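Local coordinates for protein tRNA (guanine(26)-N(2))-dimethyltransferase (Pyrococcus horikoshii, PDB 2DUL) that probably transfers two methyl groups from S-adenosyl-L-methionine to the N2 atom of the guanine at position 26 of tRNA, at residues A154-I159 and L233-R238; L244-Y249 and P275-P280; L46-V51 and F132-L137; S142-L147 and R180-V185; I38-L43 and L67-E72. One frame throughout, in Å; residues are numbered along the deposited sequence.

Contacts 1, 3 and 5 share the central sheet of the methyltransferase and its helices. Contact 3 pairs strands 50-53 and 132-137, contact 1 lies two seams on, where strand 158-164, itself next to 132-137, pairs with 226-235, and contact 5 packs helix 33-46 against the end of helix 60-68. Contacts 3 and 5 are buried and mostly apolar, and they touch through Pro48 and Leu43. Contact 1 runs from a buried leucine to a salt-bridge network nearer the surface. Contact 4 joins two helix ends through a methionine and a tyrosine, without a hydrogen bond between them. Contact 2 belongs to a separate three-stranded sheet, where backbone bonds predominate; its Pro275 touches the 180-185 segment of contact 4.

Contact 1 (A154-I159 and L233-R238); sequences AKRRGI and LKDGAR
Arg156 and Arg157, consecutive residues of a turn, converge on the one carboxylate of Asp235. Arg156 gives both NE and NH2 to Asp235 OD1; both bonds, 2.9 Å long, are bent (146° from NE, 144° from NH2), and the one from NE is weak. OD1 sits at the edge of this guanidinium, in its plane, but NH2 comes to it from above the carboxylate plane, the two flat groups standing 66° apart. A bend at chi3 brings the guanidinium round to the acid. Arg157 has an extended chain from CG to NE, lays one guanidinium face over Asp235 CB, and forms a salt bridge from NH2 to OD2 of Asp235 at 3.0 Å. An alanine in place of Arg156 would probably leave Asp235 OD1 without these two N-H donors and the carboxylate, still held by Arg157 at OD2, freer to rotate.

The seam belongs to the central sheet of a class I methyltransferase, where strand 226-235 runs antiparallel to strand 158-164. Leu233 N donates to Gly158 O (2.8 Å) almost straight. The type I turn from Lys155 to Gly158 leads into this bond, and a CB on Gly158 would collide with Lys155 O. Next to this bond Leu233, a branched apolar residue suited to a buried place, sets CB against Arg156 O at 3.4 Å and CD1 against Ala154 CB at 4.0 Å. Arg156 NH2 has a second acceptor in Tyr211 O.

Contact 2 (L244-Y249 and P275-P280); sequences LEKLGY and PVWLGP
Gly248 and Val276 form the tight centre of this contact, an antiparallel hydrogen-bonded pair between strands 247-252 and 273-277 of a three-stranded sheet. Gly248 N donates to Val276 O and Val276 N to Gly248 O, each bond 2.9 Å. Leu278 folds its CD1 onto Gly248 CA at 3.5 Å, and a CB on Gly248 would run straight into that methyl group, so glycine suits the place. A third bond, Leu278 N to Lys246 O at 2.8 Å, continues the pairing beyond the strand.

The buried indole of Trp277 borders the looser side, where partly exposed Lys246, extended beyond CG, runs alongside it and points the same way. Lys246 CB stands over the face of the six-membered ring, offset toward the rim and 4.0 Å from the centroid, as a CH-pi contact, while CD approaches CH2. Trp277 NE1 donates to Pro280 O at 2.9 Å, which helps to fix the ring's rotation. At the other end the buried Tyr249 rests beside Pro275, with OH 3.4 Å from Pro275 CB and bonded to Phe265 O. Between the two segments only backbone groups make hydrogen bonds, so the strand register rests on the main chain and the side chains contribute hydrocarbon and aromatic packing.

Contact 3 (L46-V51 and F132-L137); sequences LNPKIV and FHFIDL
Val51 and Phe134 pair as parallel strand neighbours, their CA atoms 4.8 Å apart, and Ile50 O just before them accepts from both His133 N (2.8 Å) and Phe134 N (3.3 Å). This is the middle of the Rossmann-like sheet of class I methyltransferases, where strand 132-137 lies next to strand 50-53. The double acceptance marks the corner the chain turns at His133: the bond from His133 N lies in the carbonyl plane of Ile50, and that from Phe134 N is tilted from it.

On the face shared by Val51 and Phe134, Val51 CG1 meets Phe134 CB at 3.8 Å, and Pro48 lies side by side with Phe134 through its CB. CG of Phe134 is anti to the backbone N (chi1 172°), and its side chain packs on Val39 and Leu43 of helix 33-46; it lies about 6 Å from the side chain of Arg61, a predicted S-adenosyl-L-methionine site. Before the corner, Ile50 CG2 touches Phe132 CD2 at 3.7 Å, the two side chains crossing at about a right angle, and Trp75 meets the Phe132 ring edge-to-face. Branched and aromatic residues suit these buried places, whereas His133 and Lys49 sit toward the outside. CD2 of the imidazole touches Ile50 CG1 at 3.6 Å, and Ile50 N lies at the ring edge, in its plane. In the strand pair itself, Val51 CA-H points to Phe134 O, with CA and O 3.2 Å apart.

Contact 4 (S142-L147 and R180-V185); sequences SPMEFL and RKYLAV
Met144 meets the Tyr182 ring obliquely, its CG 3.6 Å from CE1. The sulfur completes a Met-aromatic contact, SD lying 4.7 Å from the ring centroid and well off the normal. These residues join the start of helix 144-153, which follows a strand of the Rossmann-like methyltransferase sheet, to the last turn of helix 175-182. The Met144 chain is bent at chi2 (-52°), which puts SD beside the ring. An unbranched, pliable methionine suits this corner: CG also lies 3.4 Å from Lys181 O, while Val203 and Tyr207 of helix 192-209 pack on the same side chain.

Tyr182 brings its hydroxyl end to the entry of the first helix, where OH is 3.6 Å from Pro143 CD, the proline and the tyrosine crossing at about a right angle. Its side chain also touches Ala164, Ile199, Pro169 and Leu170. An alanine at Tyr182 would probably leave a gap between the two helix ends, with Met144 CG and SD without their aromatic neighbour and freer to turn. Ser142 stands next to the hydroxyl, but its OG is engaged in capping the helix: with OG anti to its own backbone N, it accepts from Met144 N at 3.2 Å.

Contact 5 (I38-L43 and L67-E72); sequences IVVVLL and LETPAE
Leu43 and Thr69 mark the closest backbone approach, their CA atoms 6.1 Å apart, where helix 33-46 passes the point at which the chain leaves helix 60-68. Thr69 puts its methyl group against the helix: CG2 lies 3.8 Å from Leu43 CB and 3.9 Å from Val40 O. A threonine suits the place because its two branches do different work. OG1, set between the backbone N and the carbonyl carbon (chi1 77°), accepts from Ala71 N at 3.2 Å in an ST turn, and is also bonded to Phe65 O.

The turn lies on the route from helix 60-68 into strand 73-78, the second half of a beta-alpha-beta crossover that starts from strand 50-53 in the Rossmann-like sheet. Helix 33-46 leads into that first strand, and Asn44 ND2 bonds to both Val40 O and Glu68 O, tying the two segments together.

Nearer the start of the helix segment, Val40 CG1 rests 3.9 Å from Glu68 CB and also meets OE1. The acid is buried but its charge is answered by Arg64, and the backbone N of Lys10 also bonds to OE2. Val40's side chain lies about 5 Å from that of Arg36, predicted to bind S-adenosyl-L-methionine. Beyond Thr69, Pro70 CD packs on Leu43 O at 3.8 Å, a carbonyl that accepts from Asn47 ND2.

Contact 1 (A154-I159 and L233-R238)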
# COMPACT_ATOMS: atom_id res chain seq x y z
N ALA A 154 4.35 8.43 13.98
CA ALA A 154 5.45 7.56 13.58
C ALA A 154 6.75 8.32 13.88
O ALA A 154 6.74 9.55 13.93
CB ALA A 154 5.37 7.25 12.09
N LYS A 155 7.85 7.60 14.08
CA LYS A 155 9.16 8.22 14.31
C LYS A 155 9.51 8.96 13.01
O LYS A 155 8.93 8.68 11.97
CB LYS A 155 10.25 7.17 14.56
CG LYS A 155 10.10 6.34 15.83
CD LYS A 155 10.46 7.14 17.06
CE LYS A 155 10.54 6.25 18.29
NZ LYS A 155 10.79 7.04 19.52
N ARG A 156 10.47 9.89 13.07
CA ARG A 156 10.87 10.65 11.89
C ARG A 156 11.54 9.78 10.82
O ARG A 156 11.72 10.19 9.67
CB ARG A 156 11.78 11.82 12.31
CG ARG A 156 11.06 12.84 13.21
CD ARG A 156 11.95 14.04 13.54
NE ARG A 156 12.29 14.79 12.33
CZ ARG A 156 11.47 15.61 11.69
NH1 ARG A 156 10.23 15.82 12.13
NH2 ARG A 156 11.87 16.20 10.57
N ARG A 157 11.92 8.56 11.21
CA ARG A 157 12.53 7.63 10.27
C ARG A 157 11.70 6.36 10.33
O ARG A 157 12.17 5.26 10.02
CB ARG A 157 13.98 7.35 10.65
CG ARG A 157 14.89 8.57 10.57
CD ARG A 157 16.31 8.25 11.05
NE ARG A 157 17.18 9.42 11.08
CZ ARG A 157 16.97 10.51 11.81
NH1 ARG A 157 17.83 11.53 11.76
NH2 ARG A 157 15.91 10.60 12.61
N GLY A 158 10.44 6.52 10.73
CA GLY A 158 9.54 5.39 10.84
C GLY A 158 9.00 4.88 9.52
O GLY A 158 9.31 5.40 8.44
N ILE A 159 8.17 3.85 9.61
CA ILE A 159 7.57 3.24 8.43
C ILE A 159 6.07 3.40 8.53
O ILE A 159 5.48 3.21 9.59
CB ILE A 159 7.89 1.74 8.36
CG1 ILE A 159 9.41 1.54 8.34
CG2 ILE A 159 7.23 1.14 7.13
CD1 ILE A 159 9.83 0.13 8.66
N LEU A 233 9.89 6.95 6.14
CA LEU A 233 10.02 8.39 6.35
C LEU A 233 11.50 8.78 6.39
O LEU A 233 12.33 8.06 6.95
CB LEU A 233 9.32 8.79 7.65
CG LEU A 233 7.81 8.50 7.66
CD1 LEU A 233 7.22 8.88 9.00
CD2 LEU A 233 7.13 9.27 6.54
N LYS A 234 11.83 9.90 5.76
CA LYS A 234 13.19 10.41 5.72
C LYS A 234 13.24 11.71 6.52
O LYS A 234 12.42 12.61 6.31
CB LYS A 234 13.61 10.66 4.27
CG LYS A 234 13.32 9.48 3.34
CD LYS A 234 14.07 8.22 3.77
CE LYS A 234 15.58 8.38 3.64
NZ LYS A 234 15.98 8.65 2.22
N ASP A 235 14.20 11.82 7.43
CA ASP A 235 14.30 12.99 8.30
C ASP A 235 15.16 14.14 7.77
O ASP A 235 16.38 14.02 7.67
CB ASP A 235 14.83 12.56 9.66
CG ASP A 235 14.76 13.66 10.71
OD1 ASP A 235 14.38 14.80 10.37
OD2 ASP A 235 15.09 13.38 11.88
N GLY A 236 14.51 15.26 7.44
CA GLY A 236 15.23 16.42 6.95
C GLY A 236 14.48 17.27 5.94
O GLY A 236 13.80 16.75 5.06
N ALA A 237 14.61 18.59 6.08
CA ALA A 237 13.95 19.53 5.17
C ALA A 237 14.38 19.27 3.73
O ALA A 237 13.55 19.24 2.82
CB ALA A 237 14.30 20.97 5.57
N ARG A 238 15.68 19.07 3.53
CA ARG A 238 16.23 18.81 2.21
C ARG A 238 15.63 17.53 1.65
O ARG A 238 15.36 17.42 0.45
CB ARG A 238 17.75 18.65 2.27
CG ARG A 238 18.50 19.69 3.11
CD ARG A 238 18.12 19.66 4.61
NE ARG A 238 17.83 18.32 5.11
CZ ARG A 238 18.67 17.29 5.07
NH1 ARG A 238 18.30 16.11 5.55
NH2 ARG A 238 19.89 17.44 4.56

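Contact 2 (L244-Y249 and P275-P280)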
# COMPACT_ATOMS: atom_id res chain seq x y z
N LEU A 244 9.38 16.10 -2.75
CA LEU A 244 8.42 16.88 -3.52
C LEU A 244 8.87 16.98 -4.99
O LEU A 244 8.04 17.12 -5.89
CB LEU A 244 8.22 18.28 -2.92
CG LEU A 244 7.56 18.36 -1.54
CD1 LEU A 244 7.39 19.82 -1.14
CD2 LEU A 244 6.20 17.66 -1.57
N GLU A 245 10.17 16.90 -5.22
CA GLU A 245 10.69 16.96 -6.59
C GLU A 245 10.37 15.69 -7.39
O GLU A 245 10.56 15.66 -8.60
CB GLU A 245 12.20 17.18 -6.59
CG GLU A 245 12.62 18.62 -6.36
CD GLU A 245 14.13 18.80 -6.27
OE1 GLU A 245 14.58 19.96 -6.16
OE2 GLU A 245 14.86 17.78 -6.31
N LYS A 246 9.90 14.65 -6.71
CA LYS A 246 9.57 13.41 -7.39
C LYS A 246 8.09 13.36 -7.78
O LYS A 246 7.63 12.38 -8.38
CB LYS A 246 9.94 12.20 -6.53
CG LYS A 246 11.44 12.09 -6.29
CD LYS A 246 11.81 10.79 -5.60
CE LYS A 246 13.31 10.70 -5.37
NZ LYS A 246 13.69 9.40 -4.74
N LEU A 247 7.37 14.42 -7.44
CA LEU A 247 5.95 14.52 -7.78
C LEU A 247 5.85 15.01 -9.22
O LEU A 247 6.78 15.63 -9.75
CB LEU A 247 5.23 15.52 -6.87
CG LEU A 247 5.02 15.15 -5.39
CD1 LEU A 247 4.42 16.34 -4.65
CD2 LEU A 247 4.10 13.94 -5.29
N GLY A 248 4.72 14.74 -9.86
CA GLY A 248 4.55 15.18 -11.23
C GLY A 248 3.13 14.97 -11.71
O GLY A 248 2.24 14.71 -10.91
N TYR A 249 2.93 15.09 -13.02
CA TYR A 249 1.61 14.94 -13.61
C TYR A 249 1.65 14.05 -14.84
O TYR A 249 2.70 13.84 -15.43
CB TYR A 249 1.04 16.32 -13.97
CG TYR A 249 0.88 17.21 -12.76
CD1 TYR A 249 1.99 17.85 -12.20
CD2 TYR A 249 -0.35 17.32 -12.12
CE1 TYR A 249 1.87 18.58 -11.01
CE2 TYR A 249 -0.49 18.04 -10.94
CZ TYR A 249 0.63 18.67 -10.39
OH TYR A 249 0.51 19.34 -9.21
N PRO A 275 -1.67 15.87 -8.80
CA PRO A 275 -0.31 15.32 -8.79
C PRO A 275 -0.20 13.85 -8.39
O PRO A 275 -1.01 13.33 -7.62
CB PRO A 275 0.42 16.24 -7.81
CG PRO A 275 -0.66 16.61 -6.83
CD PRO A 275 -1.84 16.89 -7.75
N VAL A 276 0.80 13.18 -8.95
CA VAL A 276 1.07 11.78 -8.65
C VAL A 276 2.55 11.64 -8.34
O VAL A 276 3.37 12.50 -8.69
CB VAL A 276 0.76 10.84 -9.83
CG1 VAL A 276 -0.73 10.89 -10.17
CG2 VAL A 276 1.61 11.23 -11.04
N TRP A 277 2.90 10.55 -7.67
CA TRP A 277 4.28 10.23 -7.36
C TRP A 277 4.84 9.65 -8.66
O TRP A 277 4.24 8.75 -9.24
CB TRP A 277 4.32 9.17 -6.25
CG TRP A 277 5.67 8.63 -5.93
CD1 TRP A 277 6.16 7.41 -6.27
CD2 TRP A 277 6.67 9.27 -5.13
NE1 TRP A 277 7.41 7.24 -5.73
CE2 TRP A 277 7.75 8.36 -5.03
CE3 TRP A 277 6.77 10.51 -4.50
CZ2 TRP A 277 8.92 8.66 -4.31
CZ3 TRP A 277 7.93 10.81 -3.78
CH2 TRP A 277 8.99 9.89 -3.69
N LEU A 278 5.97 10.19 -9.13
CA LEU A 278 6.59 9.69 -10.36
C LEU A 278 7.88 8.94 -10.02
O LEU A 278 8.65 8.57 -10.92
CB LEU A 278 6.90 10.83 -11.33
CG LEU A 278 5.71 11.55 -11.97
CD1 LEU A 278 6.21 12.61 -12.94
CD2 LEU A 278 4.85 10.53 -12.72
N GLY A 279 8.11 8.72 -8.74
CA GLY A 279 9.30 8.00 -8.32
C GLY A 279 9.06 6.50 -8.32
O GLY A 279 8.06 6.03 -8.88
N PRO A 280 9.96 5.71 -7.71
CA PRO A 280 9.84 4.25 -7.64
C PRO A 280 8.61 3.81 -6.85
O PRO A 280 8.20 4.49 -5.91
CB PRO A 280 11.13 3.83 -6.92
CG PRO A 280 12.09 4.96 -7.21
CD PRO A 280 11.21 6.17 -7.08

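Contact 3 (L46-V51 and F132-L137)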
# COMPACT_ATOMS: atom_id res chain seq x y z
N LEU A 46 12.24 -5.62 7.75
CA LEU A 46 12.55 -4.34 8.37
C LEU A 46 12.69 -4.37 9.89
O LEU A 46 13.37 -3.52 10.47
CB LEU A 46 11.50 -3.30 7.95
CG LEU A 46 11.80 -2.60 6.62
CD1 LEU A 46 12.34 -3.60 5.60
CD2 LEU A 46 10.55 -1.91 6.10
N ASN A 47 12.05 -5.34 10.53
CA ASN A 47 12.16 -5.52 11.98
C ASN A 47 11.78 -4.34 12.88
O ASN A 47 12.49 -4.05 13.85
CB ASN A 47 13.59 -5.94 12.33
CG ASN A 47 14.08 -7.11 11.49
OD1 ASN A 47 15.28 -7.29 11.32
ND2 ASN A 47 13.15 -7.92 10.99
N PRO A 48 10.66 -3.65 12.60
CA PRO A 48 10.31 -2.53 13.49
C PRO A 48 9.98 -3.04 14.90
O PRO A 48 9.29 -4.04 15.06
CB PRO A 48 9.11 -1.89 12.79
CG PRO A 48 8.45 -3.08 12.13
CD PRO A 48 9.63 -3.84 11.56
N LYS A 49 10.49 -2.35 15.92
CA LYS A 49 10.27 -2.76 17.31
C LYS A 49 8.90 -2.41 17.91
O LYS A 49 8.23 -3.26 18.49
CB LYS A 49 11.38 -2.18 18.19
CG LYS A 49 11.26 -2.52 19.67
CD LYS A 49 12.53 -2.16 20.44
CE LYS A 49 12.79 -0.66 20.47
NZ LYS A 49 11.76 0.05 21.28
N ILE A 50 8.50 -1.14 17.78
CA ILE A 50 7.23 -0.67 18.31
C ILE A 50 6.26 -0.44 17.16
O ILE A 50 6.49 0.42 16.31
CB ILE A 50 7.43 0.64 19.09
CG1 ILE A 50 8.59 0.49 20.08
CG2 ILE A 50 6.16 1.01 19.83
CD1 ILE A 50 8.95 1.78 20.80
N VAL A 51 5.17 -1.20 17.13
CA VAL A 51 4.22 -1.08 16.03
C VAL A 51 2.78 -0.83 16.46
O VAL A 51 2.39 -1.16 17.58
CB VAL A 51 4.27 -2.35 15.16
CG1 VAL A 51 5.72 -2.61 14.72
CG2 VAL A 51 3.74 -3.54 15.94
N PHE A 132 6.01 5.36 17.27
CA PHE A 132 6.04 4.08 16.56
C PHE A 132 7.04 3.94 15.43
O PHE A 132 7.23 4.86 14.64
CB PHE A 132 4.64 3.75 16.02
CG PHE A 132 3.58 3.67 17.08
CD1 PHE A 132 2.76 4.76 17.33
CD2 PHE A 132 3.43 2.52 17.85
CE1 PHE A 132 1.79 4.71 18.34
CE2 PHE A 132 2.48 2.45 18.86
CZ PHE A 132 1.65 3.55 19.11
N HIS A 133 7.66 2.76 15.35
CA HIS A 133 8.61 2.46 14.28
C HIS A 133 7.79 2.08 13.04
O HIS A 133 8.27 2.19 11.92
CB HIS A 133 9.50 1.28 14.69
CG HIS A 133 10.43 1.60 15.82
ND1 HIS A 133 11.45 2.52 15.71
CD2 HIS A 133 10.48 1.14 17.09
CE1 HIS A 133 12.09 2.61 16.86
NE2 HIS A 133 11.52 1.78 17.72
N PHE A 134 6.57 1.63 13.27
CA PHE A 134 5.69 1.26 12.16
C PHE A 134 4.23 1.43 12.55
O PHE A 134 3.82 1.04 13.65
CB PHE A 134 5.92 -0.20 11.73
CG PHE A 134 4.91 -0.71 10.72
CD1 PHE A 134 4.81 -0.14 9.45
CD2 PHE A 134 4.04 -1.74 11.05
CE1 PHE A 134 3.86 -0.60 8.52
CE2 PHE A 134 3.08 -2.21 10.13
CZ PHE A 134 2.99 -1.63 8.87
N ILE A 135 3.46 2.03 11.66
CA ILE A 135 2.04 2.23 11.88
C ILE A 135 1.34 1.68 10.65
O ILE A 135 1.73 1.99 9.52
CB ILE A 135 1.66 3.73 12.04
CG1 ILE A 135 2.23 4.29 13.34
CG2 ILE A 135 0.14 3.89 12.03
CD1 ILE A 135 1.92 5.77 13.57
N ASP A 136 0.32 0.85 10.85
CA ASP A 136 -0.43 0.29 9.74
C ASP A 136 -1.85 0.87 9.81
O ASP A 136 -2.59 0.62 10.75
CB ASP A 136 -0.47 -1.24 9.82
CG ASP A 136 -0.88 -1.88 8.50
OD1 ASP A 136 -0.66 -3.11 8.35
OD2 ASP A 136 -1.41 -1.17 7.62
N LEU A 137 -2.19 1.67 8.80
CA LEU A 137 -3.50 2.30 8.70
C LEU A 137 -4.35 1.52 7.71
O LEU A 137 -4.11 1.59 6.50
CB LEU A 137 -3.37 3.74 8.20
CG LEU A 137 -2.71 4.79 9.08
CD1 LEU A 137 -2.81 6.15 8.38
CD2 LEU A 137 -3.41 4.83 10.44

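Contact 4 (S142-L147 and R180-V185)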
# COMPACT_ATOMS: atom_id res chain seq x y z
N SER A 142 -11.32 5.26 3.06
CA SER A 142 -10.22 6.22 2.99
C SER A 142 -9.42 6.37 4.29
O SER A 142 -9.98 6.36 5.38
CB SER A 142 -10.77 7.59 2.58
OG SER A 142 -9.74 8.56 2.53
N PRO A 143 -8.10 6.51 4.18
CA PRO A 143 -7.23 6.67 5.36
C PRO A 143 -6.91 8.14 5.59
O PRO A 143 -6.18 8.49 6.52
CB PRO A 143 -5.99 5.90 4.96
CG PRO A 143 -5.85 6.30 3.50
CD PRO A 143 -7.29 6.22 2.97
N MET A 144 -7.46 9.01 4.75
CA MET A 144 -7.17 10.44 4.82
C MET A 144 -7.52 11.16 6.12
O MET A 144 -6.84 12.12 6.48
CB MET A 144 -7.79 11.15 3.62
CG MET A 144 -7.20 10.70 2.28
SD MET A 144 -5.38 10.79 2.30
CE MET A 144 -5.10 12.58 2.58
N GLU A 145 -8.54 10.72 6.84
CA GLU A 145 -8.87 11.40 8.09
C GLU A 145 -7.85 11.05 9.19
O GLU A 145 -7.84 11.67 10.25
CB GLU A 145 -10.28 11.02 8.55
CG GLU A 145 -10.44 9.58 8.99
CD GLU A 145 -11.88 9.20 9.25
OE1 GLU A 145 -12.54 9.89 10.06
OE2 GLU A 145 -12.36 8.21 8.65
N PHE A 146 -6.98 10.07 8.92
CA PHE A 146 -5.98 9.63 9.90
C PHE A 146 -4.52 9.86 9.48
O PHE A 146 -3.61 9.72 10.30
CB PHE A 146 -6.14 8.13 10.19
CG PHE A 146 -7.52 7.73 10.63
CD1 PHE A 146 -7.99 8.08 11.90
CD2 PHE A 146 -8.36 7.01 9.79
CE1 PHE A 146 -9.27 7.72 12.32
CE2 PHE A 146 -9.65 6.64 10.19
CZ PHE A 146 -10.10 6.99 11.46
N LEU A 147 -4.31 10.20 8.21
CA LEU A 147 -2.96 10.37 7.69
C LEU A 147 -2.07 11.41 8.35
O LEU A 147 -0.90 11.13 8.65
CB LEU A 147 -3.01 10.66 6.18
CG LEU A 147 -1.64 10.88 5.53
CD1 LEU A 147 -0.82 9.60 5.61
CD2 LEU A 147 -1.82 11.31 4.08
N ARG A 180 -11.52 16.13 -3.23
CA ARG A 180 -11.72 16.43 -1.82
C ARG A 180 -10.83 15.63 -0.88
O ARG A 180 -10.24 16.18 0.05
CB ARG A 180 -13.19 16.21 -1.41
CG ARG A 180 -14.22 17.11 -2.09
CD ARG A 180 -15.50 17.20 -1.26
NE ARG A 180 -16.02 15.88 -0.91
CZ ARG A 180 -16.69 15.08 -1.74
NH1 ARG A 180 -16.94 15.46 -2.98
NH2 ARG A 180 -17.09 13.89 -1.32
N LYS A 181 -10.74 14.32 -1.12
CA LYS A 181 -9.96 13.45 -0.25
C LYS A 181 -8.46 13.41 -0.51
O LYS A 181 -7.66 13.47 0.43
CB LYS A 181 -10.50 12.01 -0.33
CG LYS A 181 -11.97 11.87 0.05
CD LYS A 181 -12.46 10.45 -0.18
CE LYS A 181 -13.98 10.34 0.00
NZ LYS A 181 -14.39 10.63 1.40
N TYR A 182 -8.08 13.32 -1.79
CA TYR A 182 -6.68 13.21 -2.18
C TYR A 182 -6.05 14.44 -2.82
O TYR A 182 -4.86 14.41 -3.14
CB TYR A 182 -6.52 12.00 -3.10
CG TYR A 182 -6.94 10.73 -2.43
CD1 TYR A 182 -6.11 10.10 -1.50
CD2 TYR A 182 -8.20 10.17 -2.67
CE1 TYR A 182 -6.51 8.96 -0.82
CE2 TYR A 182 -8.62 9.01 -1.99
CZ TYR A 182 -7.77 8.42 -1.07
OH TYR A 182 -8.15 7.30 -0.38
N LEU A 183 -6.83 15.50 -3.00
CA LEU A 183 -6.33 16.72 -3.61
C LEU A 183 -5.55 16.43 -4.90
O LEU A 183 -4.43 16.91 -5.11
CB LEU A 183 -5.46 17.49 -2.61
CG LEU A 183 -6.22 17.96 -1.35
CD1 LEU A 183 -5.25 18.61 -0.37
CD2 LEU A 183 -7.32 18.94 -1.75
N ALA A 184 -6.16 15.63 -5.77
CA ALA A 184 -5.55 15.25 -7.04
C ALA A 184 -6.64 14.91 -8.05
O ALA A 184 -7.74 14.49 -7.67
CB ALA A 184 -4.63 14.04 -6.84
N VAL A 185 -6.34 15.12 -9.34
CA VAL A 185 -7.26 14.83 -10.44
C VAL A 185 -6.95 13.41 -10.93
O VAL A 185 -5.87 13.15 -11.49
CB VAL A 185 -7.06 15.84 -11.60
CG1 VAL A 185 -8.04 15.55 -12.72
CG2 VAL A 185 -7.25 17.27 -11.09

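Contact 5 (I38-L43 and L67-E72)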
# COMPACT_ATOMS: atom_id res chain seq x y z
N ILE A 38 1.42 -10.08 3.54
CA ILE A 38 2.40 -9.17 2.94
C ILE A 38 3.10 -8.32 3.99
O ILE A 38 4.33 -8.23 4.01
CB ILE A 38 1.74 -8.24 1.88
CG1 ILE A 38 1.04 -9.08 0.81
CG2 ILE A 38 2.79 -7.34 1.23
CD1 ILE A 38 1.96 -10.04 0.08
N VAL A 39 2.32 -7.70 4.87
CA VAL A 39 2.91 -6.86 5.90
C VAL A 39 3.76 -7.71 6.86
O VAL A 39 4.83 -7.28 7.30
CB VAL A 39 1.83 -6.03 6.67
CG1 VAL A 39 0.80 -6.94 7.30
CG2 VAL A 39 2.50 -5.15 7.72
N VAL A 40 3.30 -8.91 7.17
CA VAL A 40 4.05 -9.81 8.05
C VAL A 40 5.41 -10.10 7.42
O VAL A 40 6.44 -10.08 8.10
CB VAL A 40 3.29 -11.15 8.29
CG1 VAL A 40 4.24 -12.22 8.81
CG2 VAL A 40 2.17 -10.93 9.29
N VAL A 41 5.41 -10.35 6.11
CA VAL A 41 6.65 -10.63 5.40
C VAL A 41 7.58 -9.43 5.48
O VAL A 41 8.76 -9.56 5.82
CB VAL A 41 6.38 -10.96 3.92
CG1 VAL A 41 7.71 -11.04 3.15
CG2 VAL A 41 5.64 -12.29 3.82
N LEU A 42 7.03 -8.25 5.19
CA LEU A 42 7.80 -7.02 5.22
C LEU A 42 8.42 -6.75 6.59
O LEU A 42 9.60 -6.41 6.68
CB LEU A 42 6.92 -5.83 4.81
CG LEU A 42 7.62 -4.47 4.76
CD1 LEU A 42 8.80 -4.54 3.80
CD2 LEU A 42 6.64 -3.39 4.34
N LEU A 43 7.63 -6.91 7.64
CA LEU A 43 8.12 -6.66 8.99
C LEU A 43 9.26 -7.60 9.37
O LEU A 43 10.11 -7.24 10.19
CB LEU A 43 6.98 -6.75 10.01
CG LEU A 43 6.28 -5.42 10.34
CD1 LEU A 43 5.96 -4.65 9.08
CD2 LEU A 43 5.02 -5.71 11.14
N LEU A 67 2.69 -12.44 16.94
CA LEU A 67 3.03 -13.86 16.79
C LEU A 67 3.99 -14.20 15.66
O LEU A 67 4.70 -15.21 15.74
CB LEU A 67 1.76 -14.69 16.58
CG LEU A 67 0.73 -14.81 17.70
CD1 LEU A 67 -0.55 -15.45 17.15
CD2 LEU A 67 1.30 -15.64 18.85
N GLU A 68 4.03 -13.38 14.61
CA GLU A 68 4.85 -13.69 13.45
C GLU A 68 5.96 -12.74 13.02
O GLU A 68 6.59 -12.96 11.99
CB GLU A 68 3.92 -13.93 12.26
CG GLU A 68 2.84 -14.98 12.54
CD GLU A 68 1.81 -15.07 11.43
OE1 GLU A 68 2.20 -15.08 10.25
OE2 GLU A 68 0.60 -15.15 11.75
N THR A 69 6.23 -11.70 13.80
CA THR A 69 7.28 -10.77 13.43
C THR A 69 8.13 -10.41 14.64
O THR A 69 7.77 -10.71 15.78
CB THR A 69 6.70 -9.46 12.85
OG1 THR A 69 6.20 -8.64 13.92
CG2 THR A 69 5.55 -9.77 11.89
N PRO A 70 9.29 -9.76 14.41
CA PRO A 70 10.20 -9.36 15.49
C PRO A 70 9.69 -8.19 16.33
O PRO A 70 10.40 -7.69 17.20
CB PRO A 70 11.48 -9.00 14.74
CG PRO A 70 11.40 -9.82 13.49
CD PRO A 70 9.95 -9.64 13.11
N ALA A 71 8.46 -7.74 16.07
CA ALA A 71 7.90 -6.62 16.83
C ALA A 71 7.94 -6.96 18.32
O ALA A 71 7.60 -8.07 18.71
CB ALA A 71 6.46 -6.34 16.39
N GLU A 72 8.37 -6.00 19.14
CA GLU A 72 8.48 -6.21 20.58
C GLU A 72 7.30 -5.63 21.36
O GLU A 72 6.89 -6.17 22.39
CB GLU A 72 9.78 -5.60 21.09
CG GLU A 72 11.02 -6.40 20.71
CD GLU A 72 12.32 -5.67 21.00
OE1 GLU A 72 12.43 -5.02 22.06
OE2 GLU A 72 13.25 -5.76 20.17